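Local coordinates for protein TASOR (Homo sapiens, PDB 6TL1) that is a component of the HUSH complex, which maintains silencing at H3K9me3-rich loci by promoting recruitment of SETDB1 and MORC2, here represented by its pseudo-PARP domain, at residues A[45-50]-A[193-198]; A[106-111]-A[179-184]; A[129-134]-A[200-205]; A[141-146]-A[161-166]. One frame throughout, in Å; residues are numbered along the deposited sequence.

From the N terminus, helix 45-60 opens interaction 1, strand 107-110 opens interaction 2, strand 126-134 opens interaction 3 and strand 139-142 opens interaction 4. Interaction 4 closes first, at 161-166, so its short loop lies within the spans of the other three. Next, 179-184 closes interaction 2, wholly within interaction 1, which closes at 193-198. Interaction 3 closes last, at 200-205, and crosses both interaction 1 and interaction 2. Interactions 2 and 4 build the mixed sheet of the pseudo-PARP domain, and interaction 3 pairs strands of the antiparallel sheet. Leu109 packs on Phe132 and Ile134, and Phe184 on Ile134, joining the sheets, while interaction 1 ties the helix to the connecting loop.

Interaction 1: A[45-50]-A[193-198]; sequences ELLEKE and RRRPRH
Glu50 and Arg195 form a salt bridge, the carboxylate meeting the guanidinium at its edge with the two planes 30° apart. Glu50 OE1 faces both terminal nitrogens, NH1 and NH2: its separation from Arg195 NH2 is modelled at 2.4 Å, too short to trust in detail, and the bond from Arg195 NH1 is weak at 3.1 Å. A methyl of Leu47, CD2, lies over one face of the guanidinium, 3.4 Å from Arg195 NH1. Arg193 NH2 covers the opposite face, and Arg193 grips Arg195 O side-on in its own guanidinium plane, through NE (3.1 Å) and NH2 (3.0 Å), which staples the loop to itself. A water sits between the backbones, 2.8 Å from Leu47 O and 3.0 Å from Arg197 O. Arg197 lays its CG over a face of the Arg193 guanidinium, then carries its own charge to Glu57 and Glu186. The contact thus joins the first turns of helix 45-60 to the loop leading into strand 199-209, where Leu47 also packs on Cys200 and Pro201.

Interaction 2: A[106-111]-A[179-184]; sequences GVYLSR and LTQYYF
Tyr108 and Tyr183 meet with different first torsions placing their CG atoms: CG of Tyr183 is anti to its backbone N (chi1 177°), whereas CG of Tyr108 is anti to its carbonyl carbon (chi1 -80°). Tyr183 CD1 lies over one face of the Tyr108 ring, toward the rim, 3.4 Å from Tyr108 CZ, with the ring planes oblique at 47°. Gln181, bent at chi2, reaches the neighbouring strand, where NE2 donates to Ser110 OG (3.2 Å); NE2 also bonds Tyr177 O, and Ser110 OG bonds Leu115 O. Gln181 OE1 takes a water, 2.7 Å away, that also makes a weak bond to Tyr108 O. Strands 107-110 and 181-184 pair antiparallel, with two reciprocal pairs of bonds linking Val107 with Phe184 and Leu109 with Tyr182. Beyond the strand end, Arg111 N donates to Thr180 O (3.0 Å), and the extended arginine runs past Tyr182, with CD 3.5 Å from Tyr182 OH, to reach Asn166. Leu109, Tyr182 and Phe184, on the face they share with Val107, pack on Ile134. Tyr108 OH bonds Gly101 and Leu100, and Tyr183 OH bonds Ser102, consistent with burying both rings without leaving their hydroxyls unbonded.

Interaction 3: A[129-134]-A[200-205]; sequences VVIFKI and CPYAVV
Ile131 O is gripped by two neighbouring amides at once, Tyr202 N at 2.8 Å and Ala203 N at 3.1 Å, because strand 199-209 carries an extra residue here: a classic beta bulge. The backbone of Tyr202, with psi at -41°, makes the bulge, and its side chain lies alongside Ile131, pointing the same way, CD2 of Tyr202 against CG2 of Ile131 at 4.1 Å. Val129 and Val205 exchange two bonds, Ile131 N donates to Ala203 O (2.7 Å), and Lys133 and Cys200 exchange two more. Lys133 CG lies between the backbone N and the carbonyl carbon (chi1 69°), and the chain then extends past cysteine, with Lys133 CG 3.9 Å from Cys200 CB. On the face bearing Val130, that residue's CG2 meets Val204 CG2 obliquely at 4.1 Å. Phe132 turns its ring to Pro201, CE2 lying 4.0 Å from Pro201 CB, while Val130 CG1 covers one face of the ring. Helix 12-22 packs on Ile131, Tyr202 and Val205, and helix 45-60 on Lys133 and Cys200. The pair is a bulged, twisted antiparallel ladder in the five-stranded sheet of the pseudo-PARP domain, with Phe132 reaching Leu109 of the other sheet.

Interaction 4: A[141-146]-A[161-166]; sequences SIYDPM and VSKNAN
Tyr143 and Lys163 carry the side-chain contact, a CH-pi contact joined by a hydrogen bond. Lys163 CG sits over one face of the Tyr143 ring, 3.9 Å from the centroid and 18° off the normal, and NZ donates to Tyr143 OH (3.1 Å). The lysine bends at chi2 (85°), which turns CD toward Ser141, and again at chi4, which sets NZ. Lys163 CD rests 3.6 Å from Ser141 CB. Beside the lysine, Asn164 ND2 comes obliquely to Tyr143 CE2 at 3.8 Å, and a water bonded to Tyr143 OH also makes a weak bond with Asn164 ND2. Backbone pairing sets these groups. Ile142 N donates to Val161 O at 3.0 Å, and Lys163 N to Ile142 O at 2.8 Å, the latter with its donor 42° above the carbonyl plane as the strand gives way to the type I turn from Ser162 to Ala165. A second water links Ile142 O to Ser162 OG. Further out, Ile142 packs on Leu100 and Leu151; strand 139-142 is outermost in this chain's mixed sheet, parallel to 159-162. Chemically, the ring packs on the lysine's aliphatic part while its hydroxyl receives the ammonium, whose charge would probably polarise the O-H bond.

Interaction 1: A[45-50]-A[193-198]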
loop_
_atom_site.group_PDB
_atom_site.type_symbol
_atom_site.label_atom_id
_atom_site.label_comp_id
_atom_site.label_asym_id
_atom_site.label_seq_id
_atom_site.Cartn_x
_atom_site.Cartn_y
_atom_site.Cartn_z
ATOM N N GLU A 45 10.700 -12.904 -7.855
ATOM C CA GLU A 45 10.404 -14.273 -7.441
ATOM C C GLU A 45 10.627 -14.475 -5.945
ATOM O O GLU A 45 9.852 -15.181 -5.287
ATOM C CB GLU A 45 11.242 -15.259 -8.259
ATOM C CG GLU A 45 12.689 -14.841 -8.469
ATOM C CD GLU A 45 13.656 -15.582 -7.557
ATOM O OE1 GLU A 45 14.866 -15.267 -7.585
ATOM O OE2 GLU A 45 13.206 -16.481 -6.812
ATOM N N LEU A 46 11.682 -13.874 -5.386
ATOM C CA LEU A 46 11.942 -14.027 -3.954
ATOM C C LEU A 46 10.797 -13.460 -3.120
ATOM O O LEU A 46 10.338 -14.102 -2.169
ATOM C CB LEU A 46 13.266 -13.363 -3.577
ATOM C CG LEU A 46 14.499 -14.013 -4.201
ATOM C CD1 LEU A 46 15.786 -13.357 -3.708
ATOM C CD2 LEU A 46 14.493 -15.502 -3.888
ATOM N N LEU A 47 10.319 -12.249 -3.462
ATOM C CA LEU A 47 9.210 -11.656 -2.714
ATOM C C LEU A 47 7.917 -12.426 -2.935
ATOM O O LEU A 47 7.101 -12.558 -2.017
ATOM C CB LEU A 47 9.018 -10.182 -3.098
ATOM C CG LEU A 47 10.168 -9.281 -2.651
ATOM C CD1 LEU A 47 9.938 -7.848 -3.046
ATOM C CD2 LEU A 47 10.335 -9.396 -1.134
ATOM N N GLU A 48 7.711 -12.945 -4.149
ATOM C CA GLU A 48 6.477 -13.678 -4.408
ATOM C C GLU A 48 6.486 -15.012 -3.673
ATOM O O GLU A 48 5.447 -15.458 -3.173
ATOM C CB GLU A 48 6.289 -13.881 -5.912
ATOM C CG GLU A 48 6.117 -12.568 -6.687
ATOM C CD GLU A 48 6.119 -12.763 -8.203
ATOM O OE1 GLU A 48 5.372 -12.046 -8.908
ATOM O OE2 GLU A 48 6.871 -13.635 -8.692
ATOM N N LYS A 49 7.661 -15.651 -3.574
ATOM C CA LYS A 49 7.772 -16.860 -2.763
ATOM C C LYS A 49 7.352 -16.600 -1.331
ATOM O O LYS A 49 6.594 -17.390 -0.757
ATOM C CB LYS A 49 9.204 -17.419 -2.771
ATOM C CG LYS A 49 9.658 -17.998 -4.076
ATOM C CD LYS A 49 10.873 -18.916 -3.933
ATOM C CE LYS A 49 12.037 -18.397 -4.761
ATOM N NZ LYS A 49 12.961 -19.454 -5.269
ATOM N N GLU A 50 7.812 -15.493 -0.747
ATOM C CA GLU A 50 7.553 -15.281 0.666
ATOM C C GLU A 50 6.121 -14.821 0.900
ATOM O O GLU A 50 5.529 -15.165 1.925
ATOM C CB GLU A 50 8.560 -14.289 1.234
ATOM C CG GLU A 50 9.983 -14.786 1.065
ATOM C CD GLU A 50 10.981 -14.171 2.029
ATOM O OE1 GLU A 50 10.852 -12.978 2.374
ATOM O OE2 GLU A 50 11.950 -14.878 2.383
ATOM N N ARG A 193 9.783 -8.181 12.247
ATOM C CA ARG A 193 10.475 -8.302 10.973
ATOM C C ARG A 193 10.639 -6.923 10.352
ATOM O O ARG A 193 9.772 -6.058 10.499
ATOM C CB ARG A 193 9.684 -9.219 10.040
ATOM C CG ARG A 193 9.781 -10.696 10.396
ATOM C CD ARG A 193 9.141 -11.553 9.321
ATOM N NE ARG A 193 9.514 -11.099 7.988
ATOM C CZ ARG A 193 10.397 -11.723 7.216
ATOM N NH1 ARG A 193 10.991 -12.828 7.651
ATOM N NH2 ARG A 193 10.686 -11.242 6.012
ATOM N N ARG A 194 11.773 -6.690 9.695
ATOM C CA ARG A 194 11.909 -5.395 9.051
ATOM C C ARG A 194 11.149 -5.331 7.733
ATOM O O ARG A 194 10.903 -4.232 7.226
ATOM C CB ARG A 194 13.380 -5.039 8.822
ATOM C CG ARG A 194 14.144 -4.742 10.101
ATOM C CD ARG A 194 15.414 -3.949 9.837
ATOM N NE ARG A 194 15.102 -2.595 9.377
ATOM C CZ ARG A 194 15.323 -2.130 8.151
ATOM N NH1 ARG A 194 15.876 -2.904 7.225
ATOM N NH2 ARG A 194 14.990 -0.880 7.855
ATOM N N ARG A 195 10.758 -6.479 7.170
ATOM C CA ARG A 195 9.966 -6.514 5.946
ATOM C C ARG A 195 8.799 -7.482 6.127
ATOM O O ARG A 195 8.998 -8.704 6.115
ATOM C CB ARG A 195 10.812 -6.923 4.741
ATOM C CG ARG A 195 9.980 -7.029 3.457
ATOM C CD ARG A 195 10.814 -7.399 2.254
ATOM N NE ARG A 195 11.619 -8.587 2.493
ATOM C CZ ARG A 195 11.151 -9.832 2.443
ATOM N NH1 ARG A 195 9.869 -10.070 2.186
ATOM N NH2 ARG A 195 11.969 -10.853 2.672
ATOM N N PRO A 196 7.579 -6.971 6.301
ATOM C CA PRO A 196 6.418 -7.868 6.364
ATOM C C PRO A 196 6.251 -8.580 5.038
ATOM O O PRO A 196 6.402 -7.971 3.979
ATOM C CB PRO A 196 5.245 -6.916 6.637
ATOM C CG PRO A 196 5.879 -5.678 7.213
ATOM C CD PRO A 196 7.194 -5.563 6.481
ATOM N N ARG A 197 5.955 -9.877 5.095
ATOM C CA ARG A 197 5.913 -10.666 3.870
ATOM C C ARG A 197 4.549 -10.698 3.190
ATOM O O ARG A 197 4.471 -11.140 2.031
ATOM C CB ARG A 197 6.365 -12.112 4.116
ATOM C CG ARG A 197 7.652 -12.309 4.921
ATOM C CD ARG A 197 7.799 -13.780 5.340
ATOM N NE ARG A 197 6.930 -14.125 6.445
ATOM C CZ ARG A 197 6.676 -15.372 6.822
ATOM N NH1 ARG A 197 5.874 -15.608 7.851
ATOM N NH2 ARG A 197 7.168 -16.391 6.134
ATOM N N HIS A 198 3.487 -10.222 3.847
ATOM C CA HIS A 198 2.171 -10.160 3.221
ATOM C C HIS A 198 1.949 -8.844 2.472
ATOM O O HIS A 198 0.808 -8.473 2.189
ATOM C CB HIS A 198 1.064 -10.433 4.255
ATOM C CG HIS A 198 1.175 -9.649 5.527
ATOM N ND1 HIS A 198 2.326 -9.598 6.286
ATOM C CD2 HIS A 198 0.248 -8.929 6.210
ATOM C CE1 HIS A 198 2.118 -8.854 7.356
ATOM N NE2 HIS A 198 0.866 -8.429 7.333
HETATM O O HOH W 1 6.908 -10.867 0.238
#

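Interaction 2: A[106-111]-A[179-184]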
loop_
_atom_site.group_PDB
_atom_site.type_symbol
_atom_site.label_atom_id
_atom_site.label_comp_id
_atom_site.label_asym_id
_atom_site.label_seq_id
_atom_site.Cartn_x
_atom_site.Cartn_y
_atom_site.Cartn_z
ATOM N N GLY A 106 6.446 -0.892 11.460
ATOM C CA GLY A 106 5.538 -1.325 10.421
ATOM C C GLY A 106 5.751 -0.500 9.172
ATOM O O GLY A 106 6.583 0.411 9.136
ATOM N N VAL A 107 5.002 -0.840 8.130
ATOM C CA VAL A 107 5.077 -0.136 6.859
ATOM C C VAL A 107 3.696 0.408 6.529
ATOM O O VAL A 107 2.682 -0.254 6.768
ATOM C CB VAL A 107 5.630 -1.045 5.738
ATOM C CG1 VAL A 107 6.972 -1.660 6.190
ATOM C CG2 VAL A 107 4.641 -2.140 5.354
ATOM N N TYR A 108 3.660 1.625 6.004
ATOM C CA TYR A 108 2.413 2.321 5.713
ATOM C C TYR A 108 2.151 2.323 4.209
ATOM O O TYR A 108 3.034 2.677 3.427
ATOM C CB TYR A 108 2.477 3.758 6.229
ATOM C CG TYR A 108 2.217 3.937 7.706
ATOM C CD1 TYR A 108 0.923 4.124 8.171
ATOM C CD2 TYR A 108 3.260 3.967 8.627
ATOM C CE1 TYR A 108 0.664 4.305 9.491
ATOM C CE2 TYR A 108 3.009 4.161 9.976
ATOM C CZ TYR A 108 1.706 4.327 10.398
ATOM O OH TYR A 108 1.404 4.530 11.726
ATOM N N LEU A 109 0.940 1.950 3.809
ATOM C CA LEU A 109 0.520 2.009 2.411
ATOM C C LEU A 109 -0.805 2.755 2.299
ATOM O O LEU A 109 -1.659 2.642 3.176
ATOM C CB LEU A 109 0.373 0.587 1.800
ATOM C CG LEU A 109 1.632 -0.286 1.740
ATOM C CD1 LEU A 109 1.337 -1.655 1.195
ATOM C CD2 LEU A 109 2.628 0.389 0.812
ATOM N N SER A 110 -0.978 3.508 1.201
ATOM C CA SER A 110 -2.233 4.222 0.961
ATOM C C SER A 110 -3.318 3.255 0.515
ATOM O O SER A 110 -3.085 2.368 -0.313
ATOM C CB SER A 110 -2.080 5.294 -0.124
ATOM O OG SER A 110 -1.390 6.439 0.318
ATOM N N ARG A 111 -4.511 3.436 1.070
ATOM C CA ARG A 111 -5.687 2.691 0.632
ATOM C C ARG A 111 -6.181 3.174 -0.730
ATOM O O ARG A 111 -6.775 2.398 -1.492
ATOM C CB ARG A 111 -6.797 2.840 1.678
ATOM C CG ARG A 111 -8.178 2.374 1.265
ATOM C CD ARG A 111 -9.079 2.140 2.473
ATOM N NE ARG A 111 -10.477 1.960 2.077
ATOM C CZ ARG A 111 -11.524 2.120 2.887
ATOM N NH1 ARG A 111 -11.345 2.471 4.152
ATOM N NH2 ARG A 111 -12.758 1.931 2.429
ATOM N N LEU A 179 -5.334 9.106 7.747
ATOM C CA LEU A 179 -6.408 8.264 8.260
ATOM C C LEU A 179 -6.808 7.147 7.299
ATOM O O LEU A 179 -7.520 6.227 7.716
ATOM C CB LEU A 179 -7.638 9.119 8.586
ATOM C CG LEU A 179 -7.550 10.048 9.801
ATOM C CD1 LEU A 179 -8.694 11.066 9.770
ATOM C CD2 LEU A 179 -7.584 9.244 11.112
ATOM N N THR A 180 -6.386 7.195 6.030
ATOM C CA THR A 180 -6.721 6.160 5.057
ATOM C C THR A 180 -5.517 5.282 4.728
ATOM O O THR A 180 -5.347 4.847 3.585
ATOM C CB THR A 180 -7.302 6.770 3.782
ATOM O OG1 THR A 180 -6.345 7.663 3.210
ATOM C CG2 THR A 180 -8.604 7.536 4.096
ATOM N N GLN A 181 -4.652 5.052 5.707
ATOM C CA GLN A 181 -3.494 4.195 5.523
ATOM C C GLN A 181 -3.776 2.783 6.004
ATOM O O GLN A 181 -4.669 2.534 6.820
ATOM C CB GLN A 181 -2.276 4.739 6.274
ATOM C CG GLN A 181 -1.866 6.103 5.830
ATOM C CD GLN A 181 -1.129 6.056 4.516
ATOM O OE1 GLN A 181 -0.149 5.325 4.358
ATOM N NE2 GLN A 181 -1.639 6.804 3.534
ATOM N N TYR A 182 -3.001 1.855 5.457
ATOM C CA TYR A 182 -2.842 0.510 5.986
ATOM C C TYR A 182 -1.478 0.434 6.665
ATOM O O TYR A 182 -0.501 0.990 6.159
ATOM C CB TYR A 182 -2.913 -0.534 4.873
ATOM C CG TYR A 182 -4.264 -0.696 4.206
ATOM C CD1 TYR A 182 -5.429 -0.755 4.948
ATOM C CD2 TYR A 182 -4.365 -0.793 2.820
ATOM C CE1 TYR A 182 -6.665 -0.899 4.339
ATOM C CE2 TYR A 182 -5.602 -0.950 2.196
ATOM C CZ TYR A 182 -6.746 -0.995 2.964
ATOM O OH TYR A 182 -7.977 -1.142 2.369
ATOM N N TYR A 183 -1.399 -0.261 7.792
ATOM C CA TYR A 183 -0.155 -0.401 8.555
ATOM C C TYR A 183 0.147 -1.885 8.717
ATOM O O TYR A 183 -0.489 -2.560 9.529
ATOM C CB TYR A 183 -0.287 0.299 9.898
ATOM C CG TYR A 183 0.892 0.202 10.849
ATOM C CD1 TYR A 183 2.059 0.911 10.614
ATOM C CD2 TYR A 183 0.804 -0.543 12.018
ATOM C CE1 TYR A 183 3.122 0.873 11.523
ATOM C CE2 TYR A 183 1.867 -0.603 12.930
ATOM C CZ TYR A 183 3.013 0.107 12.671
ATOM O OH TYR A 183 4.057 0.057 13.560
ATOM N N PHE A 184 1.088 -2.389 7.922
ATOM C CA PHE A 184 1.432 -3.801 7.880
ATOM C C PHE A 184 2.673 -4.084 8.718
ATOM O O PHE A 184 3.638 -3.318 8.710
ATOM C CB PHE A 184 1.661 -4.247 6.438
ATOM C CG PHE A 184 0.402 -4.322 5.635
ATOM C CD1 PHE A 184 -0.367 -5.475 5.638
ATOM C CD2 PHE A 184 -0.022 -3.237 4.889
ATOM C CE1 PHE A 184 -1.543 -5.545 4.905
ATOM C CE2 PHE A 184 -1.190 -3.305 4.146
ATOM C CZ PHE A 184 -1.954 -4.460 4.168
HETATM O O HOH W 2 2.152 5.429 2.898
#

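Interaction 3: A[129-134]-A[200-205]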
loop_
_atom_site.group_PDB
_atom_site.type_symbol
_atom_site.label_atom_id
_atom_site.label_comp_id
_atom_site.label_asym_id
_atom_site.label_seq_id
_atom_site.Cartn_x
_atom_site.Cartn_y
_atom_site.Cartn_z
ATOM N N VAL A 129 4.142 5.497 -8.916
ATOM C CA VAL A 129 3.327 4.835 -7.903
ATOM C C VAL A 129 3.578 3.336 -8.007
ATOM O O VAL A 129 3.406 2.749 -9.084
ATOM C CB VAL A 129 1.834 5.156 -8.067
ATOM C CG1 VAL A 129 1.021 4.448 -7.008
ATOM C CG2 VAL A 129 1.610 6.664 -8.004
ATOM N N VAL A 130 4.009 2.730 -6.898
ATOM C CA VAL A 130 4.129 1.278 -6.789
ATOM C C VAL A 130 2.805 0.723 -6.293
ATOM O O VAL A 130 2.210 1.245 -5.342
ATOM C CB VAL A 130 5.292 0.868 -5.865
ATOM C CG1 VAL A 130 5.371 -0.675 -5.717
ATOM C CG2 VAL A 130 6.613 1.326 -6.449
ATOM N N ILE A 131 2.295 -0.274 -7.003
ATOM C CA ILE A 131 1.102 -1.004 -6.609
ATOM C C ILE A 131 1.558 -2.286 -5.931
ATOM O O ILE A 131 2.258 -3.108 -6.540
ATOM C CB ILE A 131 0.201 -1.310 -7.815
ATOM C CG1 ILE A 131 -0.290 -0.009 -8.476
ATOM C CG2 ILE A 131 -0.935 -2.255 -7.408
ATOM C CD1 ILE A 131 -1.137 -0.238 -9.725
ATOM N N PHE A 132 1.166 -2.451 -4.670
ATOM C CA PHE A 132 1.466 -3.652 -3.904
ATOM C C PHE A 132 0.248 -4.548 -3.855
ATOM O O PHE A 132 -0.874 -4.069 -3.664
ATOM C CB PHE A 132 1.871 -3.313 -2.468
ATOM C CG PHE A 132 3.146 -2.555 -2.366
ATOM C CD1 PHE A 132 3.147 -1.176 -2.399
ATOM C CD2 PHE A 132 4.355 -3.229 -2.246
ATOM C CE1 PHE A 132 4.338 -0.472 -2.299
ATOM C CE2 PHE A 132 5.545 -2.539 -2.160
ATOM C CZ PHE A 132 5.537 -1.151 -2.194
ATOM N N LYS A 133 0.469 -5.851 -3.977
ATOM C CA LYS A 133 -0.562 -6.774 -3.552
ATOM C C LYS A 133 -0.355 -7.030 -2.064
ATOM O O LYS A 133 0.777 -7.065 -1.575
ATOM C CB LYS A 133 -0.546 -8.080 -4.350
ATOM C CG LYS A 133 0.635 -8.996 -4.135
ATOM C CD LYS A 133 0.381 -10.323 -4.866
ATOM C CE LYS A 133 1.580 -11.274 -4.816
ATOM N NZ LYS A 133 1.338 -12.473 -5.690
ATOM N N ILE A 134 -1.464 -7.124 -1.333
ATOM C CA ILE A 134 -1.439 -7.242 0.117
ATOM C C ILE A 134 -2.473 -8.271 0.525
ATOM O O ILE A 134 -3.402 -8.583 -0.223
ATOM C CB ILE A 134 -1.734 -5.904 0.838
ATOM C CG1 ILE A 134 -3.101 -5.370 0.377
ATOM C CG2 ILE A 134 -0.622 -4.917 0.571
ATOM C CD1 ILE A 134 -3.553 -4.089 1.067
ATOM N N CYS A 200 3.649 -7.229 -1.127
ATOM C CA CYS A 200 4.511 -7.606 -2.249
ATOM C C CYS A 200 4.319 -6.655 -3.426
ATOM O O CYS A 200 3.176 -6.450 -3.869
ATOM C CB CYS A 200 4.219 -9.048 -2.681
ATOM S SG CYS A 200 5.364 -9.692 -3.912
ATOM N N PRO A 201 5.386 -6.058 -3.952
ATOM C CA PRO A 201 5.238 -5.188 -5.128
ATOM C C PRO A 201 4.724 -5.967 -6.332
ATOM O O PRO A 201 5.186 -7.074 -6.629
ATOM C CB PRO A 201 6.652 -4.653 -5.359
ATOM C CG PRO A 201 7.538 -5.672 -4.758
ATOM C CD PRO A 201 6.797 -6.236 -3.573
ATOM N N TYR A 202 3.742 -5.383 -7.009
ATOM C CA TYR A 202 3.016 -5.990 -8.116
ATOM C C TYR A 202 3.143 -5.218 -9.421
ATOM O O TYR A 202 3.310 -5.831 -10.482
ATOM C CB TYR A 202 1.528 -6.108 -7.715
ATOM C CG TYR A 202 0.614 -6.606 -8.803
ATOM C CD1 TYR A 202 0.502 -7.969 -9.064
ATOM C CD2 TYR A 202 -0.163 -5.719 -9.552
ATOM C CE1 TYR A 202 -0.333 -8.435 -10.060
ATOM C CE2 TYR A 202 -0.993 -6.178 -10.553
ATOM C CZ TYR A 202 -1.087 -7.527 -10.795
ATOM O OH TYR A 202 -1.928 -7.985 -11.790
ATOM N N ALA A 203 3.094 -3.885 -9.377
ATOM C CA ALA A 203 3.185 -3.087 -10.593
ATOM C C ALA A 203 3.687 -1.697 -10.240
ATOM O O ALA A 203 3.601 -1.260 -9.092
ATOM C CB ALA A 203 1.827 -2.994 -11.310
ATOM N N VAL A 204 4.210 -1.005 -11.252
ATOM C CA VAL A 204 4.653 0.381 -11.131
ATOM C C VAL A 204 4.079 1.172 -12.298
ATOM O O VAL A 204 4.120 0.712 -13.445
ATOM C CB VAL A 204 6.189 0.500 -11.114
ATOM C CG1 VAL A 204 6.604 1.921 -10.783
ATOM C CG2 VAL A 204 6.789 -0.486 -10.110
ATOM N N VAL A 205 3.538 2.350 -12.002
ATOM C CA VAL A 205 3.045 3.267 -13.018
ATOM C C VAL A 205 3.680 4.625 -12.783
ATOM O O VAL A 205 4.017 4.996 -11.653
ATOM C CB VAL A 205 1.512 3.402 -12.985
ATOM C CG1 VAL A 205 0.845 2.083 -13.334
ATOM C CG2 VAL A 205 1.068 3.906 -11.615
#

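Interaction 4: A[141-146]-A[161-166]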
loop_
_atom_site.group_PDB
_atom_site.type_symbol
_atom_site.label_atom_id
_atom_site.label_comp_id
_atom_site.label_asym_id
_atom_site.label_seq_id
_atom_site.Cartn_x
_atom_site.Cartn_y
_atom_site.Cartn_z
ATOM N N SER A 141 -8.595 -2.751 14.043
ATOM C CA SER A 141 -9.056 -1.376 13.877
ATOM C C SER A 141 -8.755 -0.581 15.138
ATOM O O SER A 141 -9.129 -0.996 16.240
ATOM C CB SER A 141 -10.558 -1.351 13.596
ATOM O OG SER A 141 -10.842 -1.853 12.306
ATOM N N ILE A 142 -8.100 0.570 14.981
ATOM C CA ILE A 142 -7.727 1.369 16.143
ATOM C C ILE A 142 -8.228 2.796 15.966
ATOM O O ILE A 142 -8.313 3.320 14.850
ATOM C CB ILE A 142 -6.207 1.341 16.408
ATOM C CG1 ILE A 142 -5.432 1.852 15.197
ATOM C CG2 ILE A 142 -5.741 -0.083 16.779
ATOM C CD1 ILE A 142 -3.956 2.027 15.467
ATOM N N TYR A 143 -8.553 3.431 17.081
ATOM C CA TYR A 143 -8.913 4.835 17.062
ATOM C C TYR A 143 -7.666 5.704 16.956
ATOM O O TYR A 143 -6.593 5.352 17.457
ATOM C CB TYR A 143 -9.699 5.187 18.320
ATOM C CG TYR A 143 -11.098 4.627 18.319
ATOM C CD1 TYR A 143 -11.365 3.357 18.821
ATOM C CD2 TYR A 143 -12.152 5.364 17.810
ATOM C CE1 TYR A 143 -12.650 2.847 18.819
ATOM C CE2 TYR A 143 -13.441 4.866 17.812
ATOM C CZ TYR A 143 -13.685 3.614 18.315
ATOM O OH TYR A 143 -14.975 3.134 18.313
ATOM N N ASP A 144 -7.813 6.850 16.294
ATOM C CA ASP A 144 -6.674 7.741 16.131
ATOM C C ASP A 144 -6.260 8.318 17.489
ATOM O O ASP A 144 -7.095 8.489 18.377
ATOM C CB ASP A 144 -7.000 8.853 15.136
ATOM C CG ASP A 144 -8.286 9.592 15.473
ATOM O OD1 ASP A 144 -9.331 8.936 15.711
ATOM O OD2 ASP A 144 -8.240 10.839 15.504
ATOM N N PRO A 145 -4.965 8.597 17.684
ATOM C CA PRO A 145 -4.477 8.920 19.034
ATOM C C PRO A 145 -4.979 10.261 19.545
ATOM O O PRO A 145 -4.974 11.267 18.832
ATOM C CB PRO A 145 -2.953 8.927 18.867
ATOM C CG PRO A 145 -2.732 9.214 17.420
ATOM C CD PRO A 145 -3.865 8.534 16.704
ATOM N N MET A 146 -5.389 10.262 20.819
ATOM C CA MET A 146 -5.932 11.428 21.519
ATOM C C MET A 146 -5.258 11.504 22.888
ATOM O O MET A 146 -5.879 11.187 23.899
ATOM C CB MET A 146 -7.443 11.319 21.671
ATOM C CG MET A 146 -8.275 12.092 20.700
ATOM S SD MET A 146 -9.908 12.335 21.430
ATOM C CE MET A 146 -9.607 13.732 22.503
ATOM N N VAL A 161 -5.635 -0.562 10.801
ATOM C CA VAL A 161 -6.331 0.423 9.981
ATOM C C VAL A 161 -7.048 1.373 10.933
ATOM O O VAL A 161 -7.242 1.071 12.111
ATOM C CB VAL A 161 -7.358 -0.180 8.984
ATOM C CG1 VAL A 161 -6.705 -1.232 8.102
ATOM C CG2 VAL A 161 -8.568 -0.749 9.719
ATOM N N SER A 162 -7.416 2.546 10.414
ATOM C CA SER A 162 -8.138 3.524 11.227
ATOM C C SER A 162 -9.586 3.098 11.386
ATOM O O SER A 162 -10.283 2.869 10.396
ATOM C CB SER A 162 -8.065 4.912 10.603
ATOM O OG SER A 162 -6.731 5.392 10.682
ATOM N N LYS A 163 -10.060 3.106 12.634
ATOM C CA LYS A 163 -11.393 2.604 12.970
ATOM C C LYS A 163 -12.509 3.175 12.098
ATOM O O LYS A 163 -13.383 2.434 11.623
ATOM C CB LYS A 163 -11.690 2.908 14.441
ATOM C CG LYS A 163 -12.971 2.268 14.947
ATOM C CD LYS A 163 -12.732 0.844 15.394
ATOM C CE LYS A 163 -14.043 0.089 15.477
ATOM N NZ LYS A 163 -15.078 0.893 16.180
ATOM N N ASN A 164 -12.529 4.485 11.896
ATOM C CA ASN A 164 -13.657 5.110 11.210
ATOM C C ASN A 164 -13.265 5.733 9.876
ATOM O O ASN A 164 -13.858 6.726 9.458
ATOM C CB ASN A 164 -14.315 6.153 12.113
ATOM C CG ASN A 164 -15.081 5.526 13.262
ATOM O OD1 ASN A 164 -15.922 4.648 13.054
ATOM N ND2 ASN A 164 -14.797 5.973 14.483
ATOM N N ALA A 165 -12.308 5.117 9.177
ATOM C CA ALA A 165 -11.805 5.664 7.920
ATOM C C ALA A 165 -12.876 5.795 6.847
ATOM O O ALA A 165 -12.729 6.616 5.933
ATOM C CB ALA A 165 -10.664 4.786 7.397
ATOM N N ASN A 166 -13.941 4.999 6.906
ATOM C CA ASN A 166 -15.006 5.176 5.914
ATOM C C ASN A 166 -15.727 6.513 6.058
ATOM O O ASN A 166 -16.425 6.925 5.129
ATOM C CB ASN A 166 -15.997 4.010 5.962
ATOM C CG ASN A 166 -15.360 2.684 5.540
ATOM O OD1 ASN A 166 -14.189 2.636 5.157
ATOM N ND2 ASN A 166 -16.143 1.610 5.581
HETATM O O HOH W 3 -6.740 5.809 13.439
HETATM O O HOH W 4 -17.089 4.344 16.543
#